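Local coordinates for Poly(A) RNA polymerase protein 2 (Saccharomyces cerevisiae, PDB 3NYB) that adds poly(A) tails to RNA as the polymerase subunit of the TRAMP RNA surveillance complex, at residues I123-P128 / I132-S137; G66-D71 / S77-V82; V53-P58 / K104-A109. The protein carries 1 engineered substitution. All blocks are in the same frame, centred on the assembly; numbering follows the deposited sequence.

Contact 1: residues I123-P128 / I132-S137. Engineered in segment 132-137: Ala135 (natural residue Asp).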
loop_
_atom_site.group_PDB
_atom_site.type_symbol
_atom_site.label_atom_id
_atom_site.label_comp_id
_atom_site.label_asym_id
_atom_site.label_seq_id
_atom_site.Cartn_x
_atom_site.Cartn_y
_atom_site.Cartn_z
ATOM N N ILE A 123 9.957 20.075 -7.156
ATOM C CA ILE A 123 9.477 20.675 -8.396
ATOM C C ILE A 123 8.793 19.584 -9.244
ATOM O O ILE A 123 9.410 18.570 -9.597
ATOM C CB ILE A 123 10.661 21.332 -9.150
ATOM C CG1 ILE A 123 10.223 21.932 -10.465
ATOM C CG2 ILE A 123 11.762 20.319 -9.442
ATOM C CD1 ILE A 123 11.369 22.024 -11.446
ATOM N N LYS A 124 7.509 19.769 -9.534
ATOM C CA LYS A 124 6.758 18.792 -10.329
ATOM C C LYS A 124 6.489 19.348 -11.715
ATOM O O LYS A 124 6.202 20.528 -11.857
ATOM C CB LYS A 124 5.417 18.470 -9.675
ATOM C CG LYS A 124 5.516 17.932 -8.270
ATOM C CD LYS A 124 4.155 17.983 -7.589
ATOM C CE LYS A 124 3.134 17.100 -8.298
ATOM N NZ LYS A 124 1.817 17.082 -7.595
ATOM N N PHE A 125 6.569 18.499 -12.733
ATOM C CA PHE A 125 6.264 18.917 -14.095
ATOM C C PHE A 125 6.007 17.730 -15.023
ATOM O O PHE A 125 6.071 16.575 -14.610
ATOM C CB PHE A 125 7.386 19.803 -14.654
ATOM C CG PHE A 125 8.689 19.078 -14.863
ATOM C CD1 PHE A 125 9.016 18.548 -16.105
ATOM C CD2 PHE A 125 9.590 18.922 -13.814
ATOM C CE1 PHE A 125 10.223 17.876 -16.302
ATOM C CE2 PHE A 125 10.795 18.252 -13.995
ATOM C CZ PHE A 125 11.117 17.727 -15.241
ATOM N N VAL A 126 5.711 18.027 -16.280
ATOM C CA VAL A 126 5.536 16.989 -17.287
ATOM C C VAL A 126 6.463 17.252 -18.462
ATOM O O VAL A 126 6.429 18.330 -19.052
ATOM C CB VAL A 126 4.078 16.947 -17.797
ATOM C CG1 VAL A 126 3.950 16.002 -18.970
ATOM C CG2 VAL A 126 3.135 16.530 -16.681
ATOM N N GLU A 127 7.301 16.281 -18.801
ATOM C CA GLU A 127 8.100 16.404 -20.012
ATOM C C GLU A 127 7.152 16.174 -21.175
ATOM O O GLU A 127 6.554 15.099 -21.296
ATOM C CB GLU A 127 9.254 15.407 -20.038
ATOM C CG GLU A 127 10.319 15.716 -21.095
ATOM C CD GLU A 127 9.934 15.237 -22.485
ATOM O OE1 GLU A 127 9.737 16.088 -23.380
ATOM O OE2 GLU A 127 9.828 14.009 -22.688
ATOM N N PRO A 128 6.997 17.201 -22.018
ATOM C CA PRO A 128 5.965 17.329 -23.054
ATOM C C PRO A 128 6.061 16.277 -24.154
ATOM O O PRO A 128 5.049 15.708 -24.546
ATOM C CB PRO A 128 6.225 18.718 -23.639
ATOM C CG PRO A 128 7.112 19.419 -22.652
ATOM C CD PRO A 128 7.911 18.354 -21.999
ATOM N N ILE A 132 5.637 12.214 -19.732
ATOM C CA ILE A 132 6.036 11.607 -18.452
ATOM C C ILE A 132 6.050 12.618 -17.296
ATOM O O ILE A 132 6.487 13.756 -17.456
ATOM C CB ILE A 132 7.434 10.924 -18.579
ATOM C CG1 ILE A 132 7.355 9.722 -19.518
ATOM C CG2 ILE A 132 7.951 10.458 -17.241
ATOM C CD1 ILE A 132 8.618 8.919 -19.583
ATOM N N HIS A 133 5.569 12.199 -16.132
ATOM C CA HIS A 133 5.509 13.081 -14.976
ATOM C C HIS A 133 6.763 12.963 -14.133
ATOM O O HIS A 133 7.132 11.865 -13.725
ATOM C CB HIS A 133 4.290 12.742 -14.124
ATOM C CG HIS A 133 2.998 13.072 -14.785
ATOM N ND1 HIS A 133 2.260 14.203 -14.467
ATOM C CD2 HIS A 133 2.307 12.450 -15.772
ATOM C CE1 HIS A 133 1.181 14.248 -15.217
ATOM N NE2 HIS A 133 1.184 13.190 -16.021
ATOM N N ILE A 134 7.398 14.096 -13.862
ATOM C CA ILE A 134 8.623 14.128 -13.068
ATOM C C ILE A 134 8.492 15.008 -11.832
ATOM O O ILE A 134 7.868 16.080 -11.877
ATOM C CB ILE A 134 9.818 14.686 -13.870
ATOM C CG1 ILE A 134 10.317 13.663 -14.885
ATOM C CG2 ILE A 134 10.952 15.081 -12.940
ATOM C CD1 ILE A 134 9.660 13.796 -16.194
ATOM N N ALA A 135 9.095 14.548 -10.736
ATOM C CA ALA A 135 9.273 15.372 -9.548
ATOM C C ALA A 135 10.742 15.400 -9.117
ATOM O O ALA A 135 11.326 14.361 -8.817
ATOM C CB ALA A 135 8.410 14.873 -8.422
ATOM N N VAL A 136 11.320 16.598 -9.076
ATOM C CA VAL A 136 12.734 16.765 -8.766
ATOM C C VAL A 136 12.972 17.465 -7.442
ATOM O O VAL A 136 12.290 18.431 -7.119
ATOM C CB VAL A 136 13.464 17.583 -9.850
ATOM C CG1 VAL A 136 14.850 17.938 -9.371
ATOM C CG2 VAL A 136 13.528 16.804 -11.152
ATOM N N SER A 137 13.963 16.981 -6.696
ATOM C CA SER A 137 14.365 17.582 -5.438
ATOM C C SER A 137 15.868 17.359 -5.255
ATOM O O SER A 137 16.446 16.512 -5.933
ATOM C CB SER A 137 13.613 16.907 -4.303
ATOM O OG SER A 137 14.050 15.568 -4.166
HETATM O O HOH W 1 4.059 15.797 -12.127
#

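Contact 2: residues G66-D71 / S77-V82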
loop_
_atom_site.group_PDB
_atom_site.type_symbol
_atom_site.label_atom_id
_atom_site.label_comp_id
_atom_site.label_asym_id
_atom_site.label_seq_id
_atom_site.Cartn_x
_atom_site.Cartn_y
_atom_site.Cartn_z
ATOM N N GLY A 66 12.786 5.797 -5.111
ATOM C CA GLY A 66 11.412 5.634 -4.671
ATOM C C GLY A 66 10.630 4.596 -5.450
ATOM O O GLY A 66 11.182 3.588 -5.896
ATOM N N SER A 67 9.335 4.848 -5.613
ATOM C CA SER A 67 8.437 3.911 -6.273
ATOM C C SER A 67 9.015 3.336 -7.556
ATOM O O SER A 67 8.752 2.182 -7.891
ATOM C CB SER A 67 7.105 4.588 -6.577
ATOM O OG SER A 67 6.414 4.876 -5.378
ATOM N N TYR A 68 9.797 4.135 -8.276
ATOM C CA TYR A 68 10.261 3.716 -9.594
ATOM C C TYR A 68 11.552 2.899 -9.604
ATOM O O TYR A 68 11.862 2.276 -10.610
ATOM C CB TYR A 68 10.340 4.903 -10.572
ATOM C CG TYR A 68 9.025 5.243 -11.270
ATOM C CD1 TYR A 68 8.753 4.774 -12.556
ATOM C CD2 TYR A 68 8.059 6.033 -10.646
ATOM C CE1 TYR A 68 7.565 5.082 -13.204
ATOM C CE2 TYR A 68 6.858 6.355 -11.284
ATOM C CZ TYR A 68 6.615 5.872 -12.564
ATOM O OH TYR A 68 5.429 6.173 -13.209
ATOM N N SER A 69 12.291 2.887 -8.496
ATOM C CA SER A 69 13.534 2.094 -8.400
ATOM C C SER A 69 13.260 0.755 -7.725
ATOM O O SER A 69 13.965 -0.222 -7.945
ATOM C CB SER A 69 14.638 2.848 -7.654
ATOM O OG SER A 69 14.165 3.349 -6.421
ATOM N N THR A 70 12.234 0.737 -6.885
ATOM C CA THR A 70 11.531 -0.486 -6.560
ATOM C C THR A 70 10.554 -0.541 -7.707
ATOM O O THR A 70 10.692 0.215 -8.668
ATOM C CB THR A 70 10.796 -0.385 -5.208
ATOM O OG1 THR A 70 9.754 0.593 -5.273
ATOM C CG2 THR A 70 11.767 0.031 -4.110
ATOM N N ASP A 71 9.560 -1.401 -7.656
ATOM C CA ASP A 71 8.544 -1.324 -8.696
ATOM C C ASP A 71 7.192 -1.240 -8.027
ATOM O O ASP A 71 6.341 -2.114 -8.201
ATOM C CB ASP A 71 8.646 -2.509 -9.642
ATOM C CG ASP A 71 9.766 -2.342 -10.650
ATOM O OD1 ASP A 71 9.547 -1.670 -11.694
ATOM O OD2 ASP A 71 10.864 -2.890 -10.398
ATOM N N SER A 77 2.101 7.936 -12.374
ATOM C CA SER A 77 2.583 8.628 -11.176
ATOM C C SER A 77 3.918 9.311 -11.444
ATOM O O SER A 77 4.663 8.882 -12.333
ATOM C CB SER A 77 2.709 7.675 -9.982
ATOM O OG SER A 77 3.740 6.727 -10.174
ATOM N N ASP A 78 4.206 10.375 -10.688
ATOM C CA ASP A 78 5.481 11.091 -10.798
ATOM C C ASP A 78 6.616 10.140 -10.510
ATOM O O ASP A 78 6.557 9.358 -9.548
ATOM C CB ASP A 78 5.612 12.210 -9.760
ATOM C CG ASP A 78 4.524 13.238 -9.845
ATOM O OD1 ASP A 78 3.812 13.293 -10.867
ATOM O OD2 ASP A 78 4.391 14.004 -8.863
ATOM N N ILE A 79 7.667 10.223 -11.316
ATOM C CA ILE A 79 8.878 9.507 -10.976
ATOM C C ILE A 79 9.828 10.484 -10.300
ATOM O O ILE A 79 10.109 11.562 -10.829
ATOM C CB ILE A 79 9.485 8.747 -12.187
ATOM C CG1 ILE A 79 10.725 9.411 -12.734
ATOM C CG2 ILE A 79 8.474 8.618 -13.320
ATOM C CD1 ILE A 79 10.962 8.968 -14.163
ATOM N N ASP A 80 10.283 10.109 -9.106
ATOM C CA ASP A 80 11.050 11.007 -8.251
ATOM C C ASP A 80 12.540 10.982 -8.559
ATOM O O ASP A 80 13.151 9.913 -8.630
ATOM C CB ASP A 80 10.821 10.643 -6.781
ATOM C CG ASP A 80 9.356 10.395 -6.464
ATOM O OD1 ASP A 80 8.560 11.358 -6.536
ATOM O OD2 ASP A 80 8.998 9.236 -6.147
ATOM N N CYS A 81 13.125 12.163 -8.722
ATOM C CA CYS A 81 14.559 12.283 -8.951
ATOM C C CYS A 81 15.226 13.204 -7.943
ATOM O O CYS A 81 14.639 14.204 -7.533
ATOM C CB CYS A 81 14.816 12.806 -10.357
ATOM S SG CYS A 81 13.825 11.960 -11.586
ATOM N N VAL A 82 16.453 12.854 -7.553
ATOM C CA VAL A 82 17.319 13.708 -6.742
ATOM C C VAL A 82 18.414 14.296 -7.615
ATOM O O VAL A 82 19.000 13.586 -8.437
ATOM C CB VAL A 82 18.074 12.907 -5.672
ATOM C CG1 VAL A 82 17.988 13.606 -4.329
ATOM C CG2 VAL A 82 17.560 11.487 -5.588
#

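Contact 3: residues V53-P58 / K104-A109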
loop_
_atom_site.group_PDB
_atom_site.type_symbol
_atom_site.label_atom_id
_atom_site.label_comp_id
_atom_site.label_asym_id
_atom_site.label_seq_id
_atom_site.Cartn_x
_atom_site.Cartn_y
_atom_site.Cartn_z
ATOM N N VAL A 53 20.156 19.382 -16.753
ATOM C CA VAL A 53 20.647 19.813 -15.449
ATOM C C VAL A 53 22.150 20.101 -15.537
ATOM O O VAL A 53 22.637 21.104 -15.020
ATOM C CB VAL A 53 20.350 18.757 -14.360
ATOM C CG1 VAL A 53 20.984 19.148 -13.038
ATOM C CG2 VAL A 53 18.835 18.576 -14.191
ATOM N N LYS A 54 22.875 19.223 -16.218
ATOM C CA LYS A 54 24.287 19.439 -16.474
ATOM C C LYS A 54 24.526 20.851 -17.000
ATOM O O LYS A 54 25.521 21.485 -16.659
ATOM C CB LYS A 54 24.809 18.415 -17.484
ATOM C CG LYS A 54 24.854 16.971 -16.985
ATOM C CD LYS A 54 25.586 16.864 -15.666
ATOM C CE LYS A 54 26.494 15.636 -15.628
ATOM N NZ LYS A 54 25.822 14.415 -16.146
ATOM N N GLN A 55 23.612 21.344 -17.826
ATOM C CA GLN A 55 23.755 22.673 -18.421
ATOM C C GLN A 55 23.815 23.810 -17.409
ATOM O O GLN A 55 24.470 24.821 -17.658
ATOM C CB GLN A 55 22.632 22.947 -19.416
ATOM C CG GLN A 55 22.818 22.265 -20.741
ATOM C CD GLN A 55 21.529 22.154 -21.505
ATOM O OE1 GLN A 55 21.496 21.625 -22.615
ATOM N NE2 GLN A 55 20.447 22.647 -20.910
ATOM N N LEU A 56 23.104 23.665 -16.295
ATOM C CA LEU A 56 23.168 24.654 -15.218
ATOM C C LEU A 56 24.363 24.382 -14.313
ATOM O O LEU A 56 25.103 25.296 -13.944
ATOM C CB LEU A 56 21.897 24.636 -14.365
ATOM C CG LEU A 56 20.566 25.021 -15.007
ATOM C CD1 LEU A 56 19.504 25.185 -13.936
ATOM C CD2 LEU A 56 20.692 26.293 -15.835
ATOM N N TRP A 57 24.533 23.113 -13.957
ATOM C CA TRP A 57 25.559 22.681 -13.024
ATOM C C TRP A 57 26.189 21.417 -13.567
ATOM O O TRP A 57 25.685 20.326 -13.324
ATOM C CB TRP A 57 24.933 22.394 -11.660
ATOM C CG TRP A 57 24.054 23.499 -11.170
ATOM C CD1 TRP A 57 24.458 24.725 -10.716
ATOM C CD2 TRP A 57 22.632 23.500 -11.082
ATOM N NE1 TRP A 57 23.377 25.484 -10.352
ATOM C CE2 TRP A 57 22.215 24.740 -10.571
ATOM C CE3 TRP A 57 21.631 22.558 -11.391
ATOM C CZ2 TRP A 57 20.894 25.089 -10.347
ATOM C CZ3 TRP A 57 20.305 22.894 -11.171
ATOM C CH2 TRP A 57 19.949 24.144 -10.654
ATOM N N PRO A 58 27.286 21.561 -14.326
ATOM C CA PRO A 58 27.967 20.425 -14.965
ATOM C C PRO A 58 28.449 19.371 -13.969
ATOM O O PRO A 58 28.735 18.235 -14.371
ATOM C CB PRO A 58 29.151 21.088 -15.692
ATOM C CG PRO A 58 29.256 22.453 -15.081
ATOM C CD PRO A 58 27.855 22.842 -14.772
ATOM N N LYS A 104 11.360 25.260 -18.544
ATOM C CA LYS A 104 10.306 25.886 -19.331
ATOM C C LYS A 104 10.877 26.407 -20.639
ATOM O O LYS A 104 10.339 26.154 -21.719
ATOM C CB LYS A 104 9.696 27.051 -18.558
ATOM C CG LYS A 104 9.351 26.764 -17.101
ATOM C CD LYS A 104 7.842 26.673 -16.865
ATOM C CE LYS A 104 7.224 28.028 -16.530
ATOM N NZ LYS A 104 5.732 27.980 -16.465
ATOM N N LYS A 105 11.978 27.136 -20.516
ATOM C CA LYS A 105 12.669 27.743 -21.648
ATOM C C LYS A 105 13.156 26.704 -22.672
ATOM O O LYS A 105 12.965 26.866 -23.883
ATOM C CB LYS A 105 13.827 28.595 -21.121
ATOM C CG LYS A 105 14.614 29.350 -22.175
ATOM C CD LYS A 105 14.775 30.828 -21.798
ATOM C CE LYS A 105 15.582 31.612 -22.835
ATOM N NZ LYS A 105 17.059 31.448 -22.684
ATOM N N LYS A 106 13.758 25.627 -22.182
ATOM C CA LYS A 106 14.245 24.555 -23.049
ATOM C C LYS A 106 13.129 23.573 -23.471
ATOM O O LYS A 106 13.395 22.573 -24.146
ATOM C CB LYS A 106 15.397 23.801 -22.363
ATOM C CG LYS A 106 16.639 24.637 -22.065
ATOM C CD LYS A 106 17.625 24.606 -23.219
ATOM C CE LYS A 106 18.058 23.171 -23.515
ATOM N NZ LYS A 106 19.120 23.041 -24.567
ATOM N N ASN A 107 11.890 23.860 -23.070
ATOM C CA ASN A 107 10.724 23.041 -23.449
ATOM C C ASN A 107 10.661 21.610 -22.906
ATOM O O ASN A 107 10.089 20.730 -23.553
ATOM C CB ASN A 107 10.545 23.012 -24.976
ATOM C CG ASN A 107 9.810 24.225 -25.497
ATOM O OD1 ASN A 107 8.626 24.416 -25.213
ATOM N ND2 ASN A 107 10.508 25.054 -26.273
ATOM N N LEU A 108 11.224 21.385 -21.724
ATOM C CA LEU A 108 11.144 20.073 -21.099
ATOM C C LEU A 108 10.070 20.076 -20.028
ATOM O O LEU A 108 9.856 19.086 -19.332
ATOM C CB LEU A 108 12.499 19.650 -20.535
ATOM C CG LEU A 108 13.555 19.571 -21.641
ATOM C CD1 LEU A 108 14.947 19.321 -21.091
ATOM C CD2 LEU A 108 13.174 18.508 -22.654
ATOM N N ALA A 109 9.384 21.207 -19.921
ATOM C CA ALA A 109 8.301 21.362 -18.970
ATOM C C ALA A 109 7.327 22.418 -19.467
ATOM O O ALA A 109 7.730 23.384 -20.118
ATOM C CB ALA A 109 8.851 21.757 -17.612
#

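Contact 1: residues I123-P128 / I132-S137
Ile123-Val136 and Phe125-Ile134 are hydrogen-bonded pairs of two antiparallel strands, with Lys124-Ala135 and Val126-His133 as non-hydrogen-bonded pairs. The strand axes come within 4.6 Å, at 157° between their directions. Phe125 N donates to Ile134 O at 2.9 Å, and Ile134 N returns a bond to Phe125 O. Ile123 and Val136 exchange two bonds in the same way. Near the turn the ladder is looser: Glu127 N reaches Ile132 O at 3.0 Å with a more bent N-H...O angle of 148°. Glu127 also holds the turn itself: OE1 accepts from His129 N, and OE2 is hydrogen-bonded to Ser130 OG.

Phe125 carries the buried face. Its CG sits between the backbone N and the carbonyl carbon (chi1 67°), which lays the ring across Ile134. Ile134 CB lies over one face, 3.9 Å from the Phe125 ring centroid and offset toward the rim, a CH-pi contact. The edge of the same ring meets Val136, with CE2 at 4.2 Å from Val136 CG2. Ile123 CG2 packs against Val136 CB alongside it. Ile49 of helix 36-54 and Leu103 of helix 92-105 cover this face.

The two strands form a beta hairpin in the mixed sheet of the nucleotidyltransferase palm. Ala135 is an engineered residue that replaces Asp. It lies on the other face with Lys124, Val126 and His133, beside Asp80 of the neighbouring strand. Its small CB makes little contact with Lys124, whose chain runs off toward Asp78.

Val126 and His133 run alongside each other. Val126 CG2 rests over a face of the imidazole, 3.6 Å from the His133 ring centroid. A water donates to Phe125 O at 3.3 Å and lies in the plane of the imidazole, with only a weak bond to His133 ND1.

Contact 2: residues G66-D71 / S77-V82
Tyr68 and Ile79 have the nearest CA atoms across this contact, 6.1 Å apart, and no backbone hydrogen bond joins the irregular loop 66-71 to residues 77-82, which lead into and form most of strand 79-83.

The Tyr68 side chain does most of the work. Its chi2 of -97° sets the ring plane about square to the plane of CA, CB and CG, and this turns a face toward Ile79. The two side chains cross at about a right angle. Ile79 CG2 sits over the ring centre, 3.4 Å from the Tyr68 centroid and 14° off the ring normal. This is a CH-pi contact. Ile79 CB lies over the CG-CD2 side of the same ring. The Tyr68 ring also stacks with Tyr73, and its side chain touches Arg42.

Tyr68 OH ends 2.9 Å from Ser77 O, where it can donate, although another acceptor competes for the proton. Ser77 OG lies near the ring too, but bonds to Leu74 O. With neither ring nor hydroxyl, an alanine here would probably open a gap over Ile79 CG2 and deprive Ser77 O of a possible donor.

The loop holds its own shape. Gly66 O accepts from Ser69 N at 2.9 Å, from Ser69 OG at 3.0 Å and from Thr70 N. At the backbone angles of Gly66, a CB would press on the preceding carbonyl O. The Gly66-Ser67 pair, followed by Asp78 and Asp80, fits the signature of the DNA polymerase beta-like nucleotidyltransferases. Asp80 turns its carboxylate toward the loop, with OD2 4.4 Å from Ser67 N. Asp78 points away from the loop, toward His133 and Ala135. The loop's hold on the strand is mainly apolar, with one polar contact at the tyrosine tip.

Contact 3: residues V53-P58 / K104-A109
Gln55 runs on extended beyond CG (chi2 160°), while Lys106 is bent twice, at chi2 -90° and chi3 -59°. The two chains come from opposite directions, and these torsions bring the amide of one to the ammonium group of the other. They bridge the C-terminal ends of helices 36-54 and 92-105, two helices that pack on the same face of the palm sheet of the nucleotidyltransferase fold.

The bridge is thin. Lys106 NZ donates to Gln55 OE1 at 3.4 Å, a weak bond. Lys106 CE passes nearer the other branch of the amide, 3.6 Å from Gln55 NE2. The lysine end therefore lies along the amide, with NZ toward the oxygen and the methylene toward the nitrogen. Both residues are exposed, so solvent probably competes for this bond. The Gln55 side chain also touches His102.

Helix 92-105 is followed by a Schellman motif, with Asn107 at positive phi and Asn107 N bonded to Lys104 O at 3.1 Å. After the motif, Leu108 packs on Thr48 and Ala52 of helix 36-54. From the other segment, Leu56 touches His102, and Trp57 touches Asn95.

Near the end of helix 36-54, Val53 O accepts from both Leu56 N, at 2.9 Å, and Trp57 N, at 3.0 Å. The indole of Trp57 lies close by, with Leu56 CB above the centre of one face and Val53 CG1 in the ring plane at its edge.

From the N terminus, helix 36-54 leads to residues 53-58, where contact 3 opens. Strand 62-65 follows, and contact 2 closes the short loop between it and strand 79-83. Helix 92-105 then returns the chain to residues 104-109, which close contact 3. Contact 2 therefore lies wholly within the larger loop of contact 3. Contact 1 comes later, in series, as the hairpin of strands 121-127 and 132-137. Strand 132-137 pairs in parallel with strand 79-83, and Ala135 O lies 2.8 Å from Cys81 N, a probable hydrogen bond. Phe125 and Pro128 pack on residues 107-109. Contact 1 thus touches both others, while contacts 2 and 3 stay apart.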